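Local coordinates for protein thioesterase (Streptomyces coelicolor, PDB 3QMW) that probably hydrolyses thioesters as an alpha/beta-hydrolase-fold thioesterase of the prodiginine biosynthetic pathway, at residues R47-L53 with R248-L252; M79-A83 with L109-V114; P198-T203 with P224-S229; P216-E220 with L231-L235. All coordinates share one frame. Residues are numbered along the deposited sequence.

Contact 1 (R47-L53 with R248-L252)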
loop_
_atom_site.group_PDB
_atom_site.type_symbol
_atom_site.label_atom_id
_atom_site.label_comp_id
_atom_site.label_asym_id
_atom_site.label_seq_id
_atom_site.Cartn_x
_atom_site.Cartn_y
_atom_site.Cartn_z
ATOM N N ARG D 47 -13.218 -5.974 4.362
ATOM C CA ARG D 47 -13.195 -6.927 3.260
ATOM C C ARG D 47 -12.141 -6.448 2.267
ATOM O O ARG D 47 -12.111 -5.277 1.894
ATOM C CB ARG D 47 -14.565 -7.002 2.585
ATOM C CG ARG D 47 -14.849 -8.285 1.818
ATOM C CD ARG D 47 -16.267 -8.284 1.209
ATOM N NE ARG D 47 -16.410 -7.414 0.026
ATOM C CZ ARG D 47 -16.743 -6.114 0.035
ATOM N NH1 ARG D 47 -16.975 -5.450 1.172
ATOM N NH2 ARG D 47 -16.847 -5.456 -1.119
ATOM N N GLY D 48 -11.261 -7.354 1.866
ATOM C CA GLY D 48 -10.250 -7.047 0.879
ATOM C C GLY D 48 -8.916 -6.653 1.476
ATOM O O GLY D 48 -7.916 -6.651 0.772
ATOM N N TRP D 49 -8.891 -6.316 2.762
ATOM C CA TRP D 49 -7.677 -5.834 3.402
ATOM C C TRP D 49 -6.548 -6.850 3.388
ATOM O O TRP D 49 -5.402 -6.472 3.177
ATOM C CB TRP D 49 -7.948 -5.417 4.845
ATOM C CG TRP D 49 -8.541 -4.069 4.972
ATOM C CD1 TRP D 49 -9.491 -3.516 4.175
ATOM C CD2 TRP D 49 -8.253 -3.107 5.983
ATOM N NE1 TRP D 49 -9.799 -2.257 4.607
ATOM C CE2 TRP D 49 -9.052 -1.976 5.719
ATOM C CE3 TRP D 49 -7.385 -3.083 7.082
ATOM C CZ2 TRP D 49 -9.011 -0.821 6.513
ATOM C CZ3 TRP D 49 -7.343 -1.937 7.872
ATOM C CH2 TRP D 49 -8.151 -0.823 7.582
ATOM N N GLN D 50 -6.858 -8.128 3.620
ATOM C CA GLN D 50 -5.815 -9.159 3.690
ATOM C C GLN D 50 -4.995 -9.187 2.411
ATOM O O GLN D 50 -3.765 -9.242 2.449
ATOM C CB GLN D 50 -6.409 -10.546 3.929
ATOM C CG GLN D 50 -5.351 -11.649 4.087
ATOM C CD GLN D 50 -4.439 -11.416 5.282
ATOM O OE1 GLN D 50 -4.897 -10.999 6.339
ATOM N NE2 GLN D 50 -3.150 -11.683 5.119
ATOM N N GLU D 51 -5.700 -9.148 1.286
ATOM C CA GLU D 51 -5.094 -9.211 -0.034
ATOM C C GLU D 51 -4.150 -8.035 -0.269
ATOM O O GLU D 51 -3.110 -8.199 -0.909
ATOM C CB GLU D 51 -6.182 -9.197 -1.117
ATOM C CG GLU D 51 -6.984 -10.499 -1.262
ATOM C CD GLU D 51 -8.074 -10.703 -0.192
ATOM O OE1 GLU D 51 -8.568 -9.707 0.398
ATOM O OE2 GLU D 51 -8.436 -11.881 0.053
ATOM N N ARG D 52 -4.515 -6.865 0.252
ATOM C CA ARG D 52 -3.764 -5.628 0.009
ATOM C C ARG D 52 -2.543 -5.441 0.889
ATOM O O ARG D 52 -1.791 -4.480 0.688
ATOM C CB ARG D 52 -4.652 -4.407 0.220
ATOM C CG ARG D 52 -5.860 -4.356 -0.662
ATOM C CD ARG D 52 -5.498 -4.310 -2.143
ATOM N NE ARG D 52 -6.605 -3.721 -2.894
ATOM C CZ ARG D 52 -6.816 -2.415 -3.027
ATOM N NH1 ARG D 52 -7.868 -1.993 -3.715
ATOM N NH2 ARG D 52 -5.981 -1.533 -2.492
ATOM N N LEU D 53 -2.353 -6.320 1.870
ATOM C CA LEU D 53 -1.264 -6.146 2.828
ATOM C C LEU D 53 -0.243 -7.270 2.791
ATOM O O LEU D 53 0.869 -7.095 3.294
ATOM C CB LEU D 53 -1.814 -5.973 4.247
ATOM C CG LEU D 53 -2.715 -4.752 4.505
ATOM C CD1 LEU D 53 -3.144 -4.732 5.963
ATOM C CD2 LEU D 53 -2.051 -3.414 4.145
ATOM N N ARG D 248 -9.172 4.960 0.871
ATOM C CA ARG D 248 -9.129 3.615 1.443
ATOM C C ARG D 248 -7.863 2.931 0.968
ATOM O O ARG D 248 -7.210 2.223 1.736
ATOM C CB ARG D 248 -10.348 2.781 1.032
ATOM C CG ARG D 248 -10.139 1.281 1.219
ATOM C CD ARG D 248 -11.311 0.499 0.748
ATOM N NE ARG D 248 -11.176 -0.913 1.086
ATOM C CZ ARG D 248 -10.636 -1.849 0.304
ATOM N NH1 ARG D 248 -10.144 -1.540 -0.897
ATOM N NH2 ARG D 248 -10.576 -3.111 0.736
ATOM N N ASP D 249 -7.555 3.124 -0.319
ATOM C CA ASP D 249 -6.309 2.635 -0.934
ATOM C C ASP D 249 -5.073 3.236 -0.260
ATOM O O ASP D 249 -4.130 2.507 0.038
ATOM C CB ASP D 249 -6.275 2.935 -2.448
ATOM C CG ASP D 249 -7.061 1.924 -3.276
ATOM O OD1 ASP D 249 -6.793 0.709 -3.154
ATOM O OD2 ASP D 249 -7.925 2.342 -4.079
ATOM N N ARG D 250 -5.088 4.545 -0.001
ATOM C CA ARG D 250 -3.951 5.198 0.653
ATOM C C ARG D 250 -3.784 4.793 2.112
ATOM O O ARG D 250 -2.663 4.490 2.535
ATOM C CB ARG D 250 -4.024 6.719 0.544
ATOM C CG ARG D 250 -3.214 7.296 -0.599
ATOM C CD ARG D 250 -2.806 8.755 -0.323
ATOM N NE ARG D 250 -1.836 9.262 -1.303
ATOM C CZ ARG D 250 -2.129 9.605 -2.563
ATOM N NH1 ARG D 250 -3.373 9.502 -3.036
ATOM N NH2 ARG D 250 -1.167 10.052 -3.364
ATOM N N LEU D 251 -4.877 4.781 2.882
ATOM C CA LEU D 251 -4.826 4.268 4.256
ATOM C C LEU D 251 -4.083 2.942 4.259
ATOM O O LEU D 251 -3.116 2.781 4.986
ATOM C CB LEU D 251 -6.220 4.063 4.852
ATOM C CG LEU D 251 -6.251 3.195 6.129
ATOM C CD1 LEU D 251 -5.947 4.045 7.323
ATOM C CD2 LEU D 251 -7.564 2.500 6.319
ATOM N N LEU D 252 -4.542 2.010 3.429
ATOM C CA LEU D 252 -3.937 0.671 3.337
ATOM C C LEU D 252 -2.448 0.657 2.984
ATOM O O LEU D 252 -1.715 -0.251 3.389
ATOM C CB LEU D 252 -4.698 -0.185 2.316
ATOM C CG LEU D 252 -6.058 -0.709 2.775
ATOM C CD1 LEU D 252 -6.798 -1.308 1.608
ATOM C CD2 LEU D 252 -5.905 -1.736 3.914
#
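In this alpha/beta-hydrolase fold the last helix, 246-258, packs against the short, weakly bonded helix 49-53; the local axes cross at -54° and come no closer than 11.0 Å, so long side chains must bridge the gap. Arg248 comes first. Its extended side chain carries NH2 to 2.9 Å from Arg47 O, a weak hydrogen bond, and the same NH2 stands at the edge of the indole, 3.6 Å from Trp49 CD1. Gly48 suits this spot doubly: a beta carbon would collide with that guanidinium, and its backbone angles (96/-16) would jam one against the preceding carbonyl. Asp249 pairs with Arg52 in a salt bridge, OD1 a very short 2.5 Å from Arg52 NH2; the carboxylate also offsets the like charge of Arg248, whose NH1 lies 3.7 Å from Arg52 NH1. Across the dimer, Arg52 packs on Glu51 of the second subunit and Asp249 on its Gly54. Leu251 turns inward, CD2 reaching 3.6 Å from Trp49 CH2, while Trp49 also meets the rings of Phe46 and Phe102. Leu252, the most deeply engaged residue, fits between Arg52, Leu53 and the indole: its CD1 is 3.9 Å from Arg52 CG, and its CD2 makes a CH-pi contact 3.6 Å from the centroid of the five-membered ring of Trp49.

Contact 2 (M79-A83 with L109-V114); sequences MEPLA and LLAYEV
Two regular alpha helices, the start of 79-91 and the middle of 106-120, cross at -65° with local axes 9.4 Å apart at closest. They converge toward Ala83 and Val114, whose CA atoms are 4.9 Å apart, an approach allowed by the small alanine. Ala83 CB is the low bump here, entering a hollow walled by Leu110, Glu113 and Val114: it lies 4.4 Å from Leu110 CD1, 4.0 Å from Glu113 CB and 3.9 Å from Val114 CG2. One turn back, where the helices diverge, the longer Met79 fills the wider gap. Its t, p, p rotamer curls the thioether over the other helix, with SD 4.0 Å from Leu110 CA, CE 4.4 Å from Leu109 CG and CG 3.9 Å from Glu113 CG. Leu82 CD2 meets Leu110 CD2 at 4.3 Å. Glu113, chi1 and chi2 both m, offers its methylenes to this packing, while its OE2 bonds to Tyr191 OH. No hydrogen bond joins the segments; this is apolar helix packing beside the probable nucleophile elbow of an alpha/beta hydrolase, which Leu110 touches.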
loop_
_atom_site.group_PDB
_atom_site.type_symbol
_atom_site.label_atom_id
_atom_site.label_comp_id
_atom_site.label_asym_id
_atom_site.label_seq_id
_atom_site.Cartn_x
_atom_site.Cartn_y
_atom_site.Cartn_z
ATOM N N MET D 79 -18.462 1.533 27.205
ATOM C CA MET D 79 -17.165 1.345 26.551
ATOM C C MET D 79 -16.206 0.382 27.266
ATOM O O MET D 79 -15.576 -0.442 26.601
ATOM C CB MET D 79 -16.480 2.698 26.325
ATOM C CG MET D 79 -15.195 2.640 25.482
ATOM S SD MET D 79 -15.372 1.958 23.810
ATOM C CE MET D 79 -16.483 3.157 23.073
ATOM N N GLU D 80 -16.082 0.476 28.593
ATOM C CA GLU D 80 -15.079 -0.340 29.309
ATOM C C GLU D 80 -15.429 -1.825 29.492
ATOM O O GLU D 80 -14.549 -2.678 29.359
ATOM C CB GLU D 80 -14.679 0.270 30.660
ATOM C CG GLU D 80 -13.210 -0.055 31.018
ATOM C CD GLU D 80 -12.924 -0.060 32.517
ATOM O OE1 GLU D 80 -13.583 -0.834 33.255
ATOM O OE2 GLU D 80 -12.022 0.702 32.949
ATOM N N PRO D 81 -16.692 -2.150 29.828
ATOM C CA PRO D 81 -17.018 -3.583 29.746
ATOM C C PRO D 81 -16.716 -4.156 28.352
ATOM O O PRO D 81 -16.181 -5.264 28.235
ATOM C CB PRO D 81 -18.529 -3.637 30.054
ATOM C CG PRO D 81 -18.998 -2.207 30.143
ATOM C CD PRO D 81 -17.783 -1.371 30.439
ATOM N N LEU D 82 -17.044 -3.391 27.313
ATOM C CA LEU D 82 -16.758 -3.800 25.938
ATOM C C LEU D 82 -15.264 -4.001 25.732
ATOM O O LEU D 82 -14.824 -5.071 25.292
ATOM C CB LEU D 82 -17.290 -2.757 24.950
ATOM C CG LEU D 82 -17.205 -3.091 23.462
ATOM C CD1 LEU D 82 -17.756 -4.471 23.176
ATOM C CD2 LEU D 82 -17.941 -2.029 22.665
ATOM N N ALA D 83 -14.491 -2.974 26.070
ATOM C CA ALA D 83 -13.032 -3.058 26.004
ATOM C C ALA D 83 -12.491 -4.254 26.798
ATOM O O ALA D 83 -11.582 -4.944 26.339
ATOM C CB ALA D 83 -12.408 -1.765 26.492
ATOM N N LEU D 109 -11.578 4.975 19.207
ATOM C CA LEU D 109 -11.812 5.155 20.639
ATOM C C LEU D 109 -11.732 3.807 21.339
ATOM O O LEU D 109 -11.076 3.684 22.366
ATOM C CB LEU D 109 -13.175 5.839 20.890
ATOM C CG LEU D 109 -13.528 6.267 22.330
ATOM C CD1 LEU D 109 -12.341 6.867 23.076
ATOM C CD2 LEU D 109 -14.693 7.233 22.335
ATOM N N LEU D 110 -12.361 2.795 20.739
ATOM C CA LEU D 110 -12.372 1.435 21.287
ATOM C C LEU D 110 -10.986 0.816 21.273
ATOM O O LEU D 110 -10.617 0.131 22.222
ATOM C CB LEU D 110 -13.368 0.549 20.532
ATOM C CG LEU D 110 -13.291 -0.978 20.713
ATOM C CD1 LEU D 110 -13.091 -1.424 22.160
ATOM C CD2 LEU D 110 -14.546 -1.595 20.143
ATOM N N ALA D 111 -10.232 1.061 20.201
ATOM C CA ALA D 111 -8.852 0.577 20.075
ATOM C C ALA D 111 -7.969 1.056 21.236
ATOM O O ALA D 111 -7.296 0.259 21.905
ATOM C CB ALA D 111 -8.264 1.046 18.757
ATOM N N TYR D 112 -7.993 2.368 21.457
ATOM C CA TYR D 112 -7.253 3.017 22.537
ATOM C C TYR D 112 -7.591 2.398 23.898
ATOM O O TYR D 112 -6.699 1.991 24.647
ATOM C CB TYR D 112 -7.558 4.524 22.501
ATOM C CG TYR D 112 -7.124 5.325 23.707
ATOM C CD1 TYR D 112 -5.805 5.297 24.158
ATOM C CD2 TYR D 112 -8.031 6.143 24.378
ATOM C CE1 TYR D 112 -5.408 6.051 25.263
ATOM C CE2 TYR D 112 -7.646 6.892 25.473
ATOM C CZ TYR D 112 -6.336 6.845 25.910
ATOM O OH TYR D 112 -5.967 7.588 27.003
ATOM N N GLU D 113 -8.883 2.302 24.195
ATOM C CA GLU D 113 -9.341 1.720 25.454
ATOM C C GLU D 113 -8.889 0.282 25.671
ATOM O O GLU D 113 -8.452 -0.054 26.764
ATOM C CB GLU D 113 -10.851 1.811 25.557
ATOM C CG GLU D 113 -11.334 3.226 25.808
ATOM C CD GLU D 113 -11.103 3.684 27.233
ATOM O OE1 GLU D 113 -11.305 2.876 28.175
ATOM O OE2 GLU D 113 -10.727 4.862 27.408
ATOM N N VAL D 114 -8.986 -0.564 24.654
ATOM C CA VAL D 114 -8.445 -1.926 24.761
ATOM C C VAL D 114 -6.916 -1.919 24.966
ATOM O O VAL D 114 -6.368 -2.801 25.643
ATOM C CB VAL D 114 -8.780 -2.787 23.513
ATOM C CG1 VAL D 114 -7.912 -4.054 23.477
ATOM C CG2 VAL D 114 -10.271 -3.134 23.482
#

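Contact 3 (P198-T203 with P224-S229); sequences PLDCPT and PYTTGS
Two largely irregular segments, the second opening with the end of a 3-10 turn at Pro224 and Tyr225, run side by side in the same direction, each leading toward a strand of the sheet. Leu199 and Thr226 form a single beta bridge, CA to CA 4.3 Å: Leu199 N donates to Tyr225 O at 3.0 Å, and Thr227 N to Leu199 O at a very short 2.5 Å. Both chains then turn, Asp200 at -87/-18 and Thr227 at -91/-31, before Thr203 N bonds to Ser229 O at 3.0 Å. Pro202 CA and Gly228 CA lie 4.5 Å apart; a beta carbon on Gly228 would clash with Asp200 O, so glycine suits this pinch. Thr226, chi1 t, directs its hydroxyl at the 198-203 backbone, although the modelled place of OG1 is uncertain. On the exposed side, Thr227 OG1 (chi1 p) donates to Asp200 OD1 at 3.2 Å, and Pro198 CG rests 3.9 Å from Thr227 CG2. The apolar Leu199 (chi1 m, chi2 t) packs inward on Tyr112, Ala115 and Arg119 of helix 106-120, while the Tyr225 ring meets Tyr112 and Trp193 and its OH bonds to His138. The pair thus leads into the neighbouring parallel strands 203-208 and 230-235, with strand 129-132 flanking the former.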
loop_
_atom_site.group_PDB
_atom_site.type_symbol
_atom_site.label_atom_id
_atom_site.label_comp_id
_atom_site.label_asym_id
_atom_site.label_seq_id
_atom_site.Cartn_x
_atom_site.Cartn_y
_atom_site.Cartn_z
ATOM N N PRO D 198 0.132 8.457 29.472
ATOM C CA PRO D 198 0.257 8.188 28.037
ATOM C C PRO D 198 0.801 6.794 27.735
ATOM O O PRO D 198 1.449 6.180 28.575
ATOM C CB PRO D 198 1.234 9.272 27.562
ATOM C CG PRO D 198 2.104 9.532 28.744
ATOM C CD PRO D 198 1.247 9.288 29.972
ATOM N N LEU D 199 0.520 6.312 26.529
ATOM C CA LEU D 199 0.984 5.003 26.068
ATOM C C LEU D 199 2.414 5.063 25.511
ATOM O O LEU D 199 2.825 6.076 24.935
ATOM C CB LEU D 199 0.035 4.481 24.991
ATOM C CG LEU D 199 -1.303 3.939 25.501
ATOM C CD1 LEU D 199 -2.345 3.924 24.382
ATOM C CD2 LEU D 199 -1.132 2.538 26.115
ATOM N N ASP D 200 3.168 3.977 25.675
ATOM C CA ASP D 200 4.557 3.939 25.200
ATOM C C ASP D 200 4.689 3.494 23.736
ATOM O O ASP D 200 5.738 3.719 23.114
ATOM C CB ASP D 200 5.416 3.041 26.100
ATOM C CG ASP D 200 5.561 3.588 27.517
ATOM O OD1 ASP D 200 5.511 4.830 27.697
ATOM O OD2 ASP D 200 5.737 2.766 28.452
ATOM N N CYS D 201 3.647 2.861 23.193
ATOM C CA CYS D 201 3.672 2.404 21.796
ATOM C C CYS D 201 3.511 3.586 20.832
ATOM O O CYS D 201 2.991 4.640 21.220
ATOM C CB CYS D 201 2.584 1.351 21.527
ATOM S SG CYS D 201 0.919 2.033 21.284
ATOM N N PRO D 202 3.972 3.415 19.578
ATOM C CA PRO D 202 3.874 4.460 18.571
ATOM C C PRO D 202 2.502 4.500 17.908
ATOM O O PRO D 202 1.889 3.461 17.673
ATOM C CB PRO D 202 4.964 4.078 17.571
ATOM C CG PRO D 202 5.047 2.615 17.657
ATOM C CD PRO D 202 4.711 2.244 19.075
ATOM N N THR D 203 2.053 5.708 17.598
ATOM C CA THR D 203 0.685 5.952 17.185
ATOM C C THR D 203 0.646 6.682 15.856
ATOM O O THR D 203 1.404 7.620 15.643
ATOM C CB THR D 203 -0.041 6.789 18.264
ATOM O OG1 THR D 203 -0.289 5.961 19.401
ATOM C CG2 THR D 203 -1.364 7.356 17.756
ATOM N N PRO D 224 -0.323 13.857 22.507
ATOM C CA PRO D 224 0.107 13.623 23.884
ATOM C C PRO D 224 -0.434 12.336 24.510
ATOM O O PRO D 224 -0.114 12.062 25.661
ATOM C CB PRO D 224 -0.437 14.846 24.630
ATOM C CG PRO D 224 -1.638 15.237 23.864
ATOM C CD PRO D 224 -1.291 14.970 22.428
ATOM N N TYR D 225 -1.232 11.558 23.771
ATOM C CA TYR D 225 -1.734 10.266 24.264
ATOM C C TYR D 225 -0.701 9.149 24.179
ATOM O O TYR D 225 -0.970 8.032 24.620
ATOM C CB TYR D 225 -3.027 9.853 23.546
ATOM C CG TYR D 225 -4.237 10.542 24.111
ATOM C CD1 TYR D 225 -4.636 11.788 23.646
ATOM C CD2 TYR D 225 -4.969 9.958 25.142
ATOM C CE1 TYR D 225 -5.747 12.437 24.187
ATOM C CE2 TYR D 225 -6.086 10.592 25.688
ATOM C CZ TYR D 225 -6.464 11.831 25.210
ATOM O OH TYR D 225 -7.552 12.469 25.746
ATOM N N THR D 226 0.477 9.444 23.630
ATOM C CA THR D 226 1.552 8.459 23.581
ATOM C C THR D 226 2.965 9.057 23.743
ATOM O O THR D 226 3.214 10.231 23.415
ATOM C CB THR D 226 1.494 7.650 22.277
ATOM O OG1 THR D 226 2.277 6.461 22.418
ATOM C CG2 THR D 226 2.005 8.469 21.108
ATOM N N THR D 227 3.880 8.221 24.234
ATOM C CA THR D 227 5.274 8.605 24.454
ATOM C C THR D 227 6.148 8.326 23.232
ATOM O O THR D 227 7.140 9.023 23.003
ATOM C CB THR D 227 5.890 7.828 25.630
ATOM O OG1 THR D 227 6.423 6.575 25.161
ATOM C CG2 THR D 227 4.845 7.597 26.740
ATOM N N GLY D 228 5.794 7.288 22.474
ATOM C CA GLY D 228 6.533 6.897 21.270
ATOM C C GLY D 228 6.302 7.821 20.084
ATOM O O GLY D 228 5.774 8.932 20.237
ATOM N N SER D 229 6.689 7.358 18.897
ATOM C CA SER D 229 6.617 8.172 17.685
ATOM C C SER D 229 5.182 8.406 17.233
ATOM O O SER D 229 4.388 7.466 17.158
ATOM C CB SER D 229 7.395 7.502 16.553
ATOM O OG SER D 229 6.957 6.163 16.363
#

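Contact 4 (P216-E220 with L231-L235)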
loop_
_atom_site.group_PDB
_atom_site.type_symbol
_atom_site.label_atom_id
_atom_site.label_comp_id
_atom_site.label_asym_id
_atom_site.label_seq_id
_atom_site.Cartn_x
_atom_site.Cartn_y
_atom_site.Cartn_z
ATOM N N PRO D 216 -8.460 17.989 11.506
ATOM C CA PRO D 216 -7.026 17.898 11.786
ATOM C C PRO D 216 -6.653 18.211 13.244
ATOM O O PRO D 216 -5.950 17.428 13.893
ATOM C CB PRO D 216 -6.425 18.940 10.836
ATOM C CG PRO D 216 -7.347 18.965 9.682
ATOM C CD PRO D 216 -8.721 18.617 10.196
ATOM N N GLU D 217 -7.128 19.347 13.742
ATOM C CA GLU D 217 -6.898 19.737 15.139
ATOM C C GLU D 217 -7.403 18.687 16.154
ATOM O O GLU D 217 -6.779 18.493 17.204
ATOM C CB GLU D 217 -7.522 21.116 15.425
ATOM C CG GLU D 217 -9.048 21.161 15.271
ATOM C CD GLU D 217 -9.645 22.554 15.437
ATOM O OE1 GLU D 217 -8.937 23.418 16.007
ATOM O OE2 GLU D 217 -10.801 22.792 15.004
ATOM N N MET D 218 -8.516 18.016 15.838
ATOM C CA MET D 218 -9.049 16.944 16.689
ATOM C C MET D 218 -8.148 15.719 16.643
ATOM O O MET D 218 -7.890 15.085 17.664
ATOM C CB MET D 218 -10.465 16.533 16.256
ATOM C CG MET D 218 -11.554 17.541 16.581
ATOM S SD MET D 218 -13.146 17.159 15.797
ATOM C CE MET D 218 -14.087 18.621 16.244
ATOM N N VAL D 219 -7.676 15.391 15.447
ATOM C CA VAL D 219 -6.803 14.240 15.258
ATOM C C VAL D 219 -5.409 14.559 15.783
ATOM O O VAL D 219 -4.733 13.695 16.336
ATOM C CB VAL D 219 -6.731 13.822 13.778
ATOM C CG1 VAL D 219 -5.916 12.535 13.619
ATOM C CG2 VAL D 219 -8.141 13.641 13.221
ATOM N N GLU D 220 -4.990 15.809 15.618
ATOM C CA GLU D 220 -3.750 16.282 16.213
ATOM C C GLU D 220 -3.751 16.058 17.720
ATOM O O GLU D 220 -2.711 15.753 18.297
ATOM C CB GLU D 220 -3.550 17.772 15.921
ATOM C CG GLU D 220 -2.197 18.359 16.405
ATOM C CD GLU D 220 -0.993 17.818 15.640
ATOM O OE1 GLU D 220 -1.136 17.489 14.439
ATOM O OE2 GLU D 220 0.101 17.729 16.236
ATOM N N LEU D 231 2.758 10.124 14.149
ATOM C CA LEU D 231 2.581 10.667 12.814
ATOM C C LEU D 231 1.106 10.892 12.548
ATOM O O LEU D 231 0.286 10.012 12.801
ATOM C CB LEU D 231 3.109 9.690 11.768
ATOM C CG LEU D 231 4.625 9.539 11.656
ATOM C CD1 LEU D 231 4.960 8.279 10.864
ATOM C CD2 LEU D 231 5.258 10.778 11.023
ATOM N N ARG D 232 0.767 12.067 12.035
ATOM C CA ARG D 232 -0.562 12.293 11.517
ATOM C C ARG D 232 -0.491 12.350 10.002
ATOM O O ARG D 232 -0.052 13.353 9.433
ATOM C CB ARG D 232 -1.173 13.582 12.070
ATOM C CG ARG D 232 -2.581 13.838 11.547
ATOM C CD ARG D 232 -3.283 14.923 12.325
ATOM N NE ARG D 232 -2.503 16.159 12.358
ATOM C CZ ARG D 232 -2.393 17.024 11.351
ATOM N NH1 ARG D 232 -3.018 16.815 10.197
ATOM N NH2 ARG D 232 -1.650 18.114 11.504
ATOM N N ARG D 233 -0.910 11.266 9.355
ATOM C CA ARG D 233 -1.151 11.287 7.920
ATOM C C ARG D 233 -2.463 12.008 7.704
ATOM O O ARG D 233 -3.334 11.988 8.565
ATOM C CB ARG D 233 -1.232 9.883 7.337
ATOM C CG ARG D 233 -0.063 8.982 7.693
ATOM C CD ARG D 233 1.269 9.611 7.350
ATOM N NE ARG D 233 2.349 8.629 7.437
ATOM C CZ ARG D 233 3.632 8.884 7.182
ATOM N NH1 ARG D 233 4.019 10.102 6.821
ATOM N NH2 ARG D 233 4.532 7.915 7.293
ATOM N N HIS D 234 -2.588 12.664 6.560
ATOM C CA HIS D 234 -3.787 13.419 6.235
ATOM C C HIS D 234 -4.280 12.983 4.865
ATOM O O HIS D 234 -3.600 13.186 3.860
ATOM C CB HIS D 234 -3.505 14.918 6.240
ATOM C CG HIS D 234 -4.730 15.757 6.073
ATOM N ND1 HIS D 234 -5.726 15.808 7.022
ATOM C CD2 HIS D 234 -5.118 16.580 5.073
ATOM C CE1 HIS D 234 -6.678 16.626 6.613
ATOM N NE2 HIS D 234 -6.332 17.112 5.435
ATOM N N LEU D 235 -5.467 12.383 4.844
ATOM C CA LEU D 235 -6.042 11.815 3.645
ATOM C C LEU D 235 -7.154 12.708 3.118
ATOM O O LEU D 235 -7.643 13.578 3.830
ATOM C CB LEU D 235 -6.583 10.425 3.964
ATOM C CG LEU D 235 -5.485 9.386 4.123
ATOM C CD1 LEU D 235 -6.000 8.167 4.827
ATOM C CD2 LEU D 235 -4.956 9.040 2.751
#
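Arg232 has by far the largest buried area in this contact, with Pro216 and Glu220 next, and these three explain how the short helix 216-220 sits beside the strand 231-235. The two run nearly antiparallel, their local axes at 155° and 9.8 Å apart at closest, a gap that a long side chain can span. Arg232 suits the task: its CA-to-CB bond points toward the helix, and its t, t, p side chain joins an apolar stem to a charged end. The stem places CD 3.8 Å from Val219 CG1, while NE and NH2 both donate to Glu220 OE1, at 2.8 and 3.0 Å respectively, in a salt bridge lying near the guanidinium plane. Glu220 bends its own chain (chi2 p) to meet that plane, and its OE2 forms a second salt bridge, with Arg223. Pro216, at the first turn, is well placed where no amide hydrogen is needed. Its carbonyl oxygen lies over one face of the guanidinium, and its CG packs 3.9 Å from His234 CE1; the imidazole ND1 itself is hydrogen-bonded to Ser207. The contact closes a beta-alpha-beta unit, 203-208, 216-220 and 230-235, at the sheet's edge: Val219 also rests on Ala205 and Ser207 of the adjacent parallel strand, while Arg233 and Leu235 of the outermost strand pack against helix 246-258.

In the fold
Contacts 3 and 4 both involve the last two strands of the sheet and the loops leading into them: their centres are 15 Å apart, and Thr203 O and Leu231 N, 3.2 Å apart, probably hydrogen-bond. Contact 3 also meets contact 2, where Tyr112 CD1 lies 3.7 Å from Leu199 CD1, tying helix 106-120 to these loops. Strand 230-235 leads on to helix 246-258, so contact 4 touches contact 1 through Leu235 CD2 and Arg250 CB at 3.3 Å. Contacts 1 and 2 lie on opposite sides of the chain's centre, centres about 24 Å apart. None of the contacts contains the likely Ser105-His239-Asp211 triad, but Leu109 of contact 2 and Val219 of contact 4 lie near it without touching.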